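Inositol-3-phosphate synthase (PDB 1VKO) is an inositol-phosphate synthase family protein with a Rossmann-type fold that binds nicotinamide-adenine-dinucleotide. Local coordinates at residues T264-M269 and A313-V318. Sequence-based numbering, arbitrary orientation.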
loop_
_atom_site.group_PDB
_atom_site.type_symbol
_atom_site.label_atom_id
_atom_site.label_comp_id
_atom_site.label_asym_id
_atom_site.label_seq_id
_atom_site.Cartn_x
_atom_site.Cartn_y
_atom_site.Cartn_z
ATOM N N THR A 264 -0.237 1.297 -48.202
ATOM C CA THR A 264 1.023 1.545 -48.901
ATOM C C THR A 264 1.357 3.014 -48.898
ATOM O O THR A 264 0.499 3.836 -48.607
ATOM C CB THR A 264 0.949 1.095 -50.354
ATOM O OG1 THR A 264 0.283 2.114 -51.116
ATOM C CG2 THR A 264 0.098 -0.172 -50.510
ATOM N N ALA A 265 2.603 3.329 -49.256
ATOM C CA ALA A 265 3.095 4.709 -49.360
ATOM C C ALA A 265 2.300 5.544 -50.348
ATOM O O ALA A 265 1.957 6.691 -50.066
ATOM C CB ALA A 265 4.566 4.715 -49.753
ATOM N N ASP A 266 2.042 4.967 -51.517
ATOM C CA ASP A 266 1.332 5.639 -52.594
ATOM C C ASP A 266 -0.117 5.866 -52.215
ATOM O O ASP A 266 -0.694 6.902 -52.571
ATOM C CB ASP A 266 1.421 4.822 -53.876
ATOM C CG ASP A 266 2.858 4.662 -54.376
ATOM O OD1 ASP A 266 3.674 5.616 -54.257
ATOM O OD2 ASP A 266 3.248 3.606 -54.906
ATOM N N GLU A 267 -0.693 4.907 -51.484
ATOM C CA GLU A 267 -2.017 5.087 -50.879
ATOM C C GLU A 267 -2.059 6.258 -49.907
ATOM O O GLU A 267 -2.919 7.109 -50.036
ATOM C CB GLU A 267 -2.504 3.810 -50.195
ATOM C CG GLU A 267 -2.994 2.789 -51.195
ATOM C CD GLU A 267 -3.366 1.473 -50.553
ATOM O OE1 GLU A 267 -3.391 1.397 -49.299
ATOM O OE2 GLU A 267 -3.651 0.510 -51.304
ATOM N N ILE A 268 -1.130 6.318 -48.954
ATOM C CA ILE A 268 -1.148 7.412 -47.979
ATOM C C ILE A 268 -0.962 8.793 -48.623
ATOM O O ILE A 268 -1.641 9.747 -48.210
ATOM C CB ILE A 268 -0.207 7.151 -46.725
ATOM C CG1 ILE A 268 -0.390 8.222 -45.646
ATOM C CG2 ILE A 268 1.266 7.050 -47.091
ATOM C CD1 ILE A 268 -1.440 7.872 -44.632
ATOM N N MET A 269 -0.090 8.885 -49.643
ATOM C CA MET A 269 0.129 10.136 -50.392
ATOM C C MET A 269 -1.113 10.540 -51.135
ATOM O O MET A 269 -1.489 11.709 -51.123
ATOM C CB MET A 269 1.269 10.024 -51.421
ATOM C CG MET A 269 2.644 9.807 -50.838
ATOM S SD MET A 269 2.969 10.871 -49.438
ATOM C CE MET A 269 3.205 12.464 -50.241
ATOM N N ALA A 313 8.916 5.676 -45.146
ATOM C CA ALA A 313 10.196 5.830 -44.498
ATOM C C ALA A 313 11.264 4.907 -45.115
ATOM O O ALA A 313 12.402 5.337 -45.305
ATOM C CB ALA A 313 10.056 5.589 -43.023
ATOM N N GLU A 314 10.920 3.644 -45.407
ATOM C CA GLU A 314 11.880 2.708 -46.037
ATOM C C GLU A 314 12.376 3.329 -47.354
ATOM O O GLU A 314 13.566 3.336 -47.649
ATOM C CB GLU A 314 11.263 1.305 -46.308
ATOM C CG GLU A 314 11.264 0.289 -45.145
ATOM C CD GLU A 314 10.244 -0.870 -45.308
ATOM O OE1 GLU A 314 9.399 -0.852 -46.246
ATOM O OE2 GLU A 314 10.262 -1.812 -44.474
ATOM N N ARG A 315 11.437 3.869 -48.121
ATOM C CA ARG A 315 11.709 4.406 -49.442
ATOM C C ARG A 315 12.508 5.688 -49.389
ATOM O O ARG A 315 13.197 6.025 -50.346
ATOM C CB ARG A 315 10.396 4.650 -50.176
ATOM C CG ARG A 315 10.357 4.014 -51.556
ATOM C CD ARG A 315 8.960 3.875 -52.130
ATOM N NE ARG A 315 8.312 5.176 -52.232
ATOM C CZ ARG A 315 7.050 5.334 -52.579
ATOM N NH1 ARG A 315 6.326 4.252 -52.844
ATOM N NH2 ARG A 315 6.511 6.557 -52.655
ATOM N N HIS A 316 12.435 6.407 -48.280
ATOM C CA HIS A 316 13.111 7.707 -48.189
ATOM C C HIS A 316 14.365 7.706 -47.320
ATOM O O HIS A 316 15.012 8.744 -47.147
ATOM C CB HIS A 316 12.130 8.814 -47.784
ATOM C CG HIS A 316 11.402 9.417 -48.942
ATOM N ND1 HIS A 316 10.294 8.831 -49.515
ATOM C CD2 HIS A 316 11.636 10.547 -49.649
ATOM C CE1 HIS A 316 9.868 9.573 -50.524
ATOM N NE2 HIS A 316 10.666 10.620 -50.627
ATOM N N LYS A 317 14.710 6.524 -46.808
ATOM C CA LYS A 317 15.936 6.307 -46.041
ATOM C C LYS A 317 16.010 7.107 -44.734
ATOM O O LYS A 317 17.038 7.709 -44.377
ATOM C CB LYS A 317 17.179 6.506 -46.928
ATOM C CG LYS A 317 17.710 5.222 -47.586
ATOM C CD LYS A 317 16.697 4.539 -48.514
ATOM C CE LYS A 317 17.415 3.774 -49.638
ATOM N N VAL A 318 14.900 7.050 -44.006
ATOM C CA VAL A 318 14.712 7.758 -42.743
ATOM C C VAL A 318 14.244 6.754 -41.663
ATOM O O VAL A 318 13.685 5.689 -41.994
ATOM C CB VAL A 318 13.740 8.919 -43.017
ATOM C CG1 VAL A 318 12.457 8.807 -42.237
ATOM C CG2 VAL A 318 14.456 10.283 -42.905
#
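A salt bridge between Arg315, near the C-terminal end of helix 307-316, and Asp266, in the first turn of helix 265-273, ties two helices that follow neighbouring strands, 242-247 and 295-298, of a parallel sheet. Both terminal nitrogens of the arginine converge on a single carboxylate oxygen: OD1 of Asp266 lies 3.3 Å from NH1 and 3.4 Å from NH2 of Arg315, whereas OD2 is 3.8 Å from NH1. Both bonds are weak and bent, and the carboxylate and guanidinium planes, turned 36° apart, are not coplanar. The oxygen meets the edge of the guanidinium, while the methyl of Ala265 lies against one face of the same group, near the rim, with CB 3.6 Å from Arg315 NH1. A bend at chi3 (59°) in an otherwise extended outer chain brings the arginine tip to this position.

The start of one helix and the end of the other are each capped. Thr264 is the N-cap of helix 265-273: its OG1 accepts from Glu267 N at 3.0 Å, and Glu267 OE1 accepts a weak bond from Thr264 N, completing a capping box. Ala265 N in turn bonds to Glu311 on the partner helix, a second polar tie between the two. Where helix 307-316 closes, Lys317 adopts positive phi; Val318 N bonds to Ala313 O at 3.3 Å and Lys317 N, weakly, to Glu314 O. An exposed salt bridge over a small buried alanine thus links a capping-box helix start to a Schellman helix end, within the Rossmann-like domain.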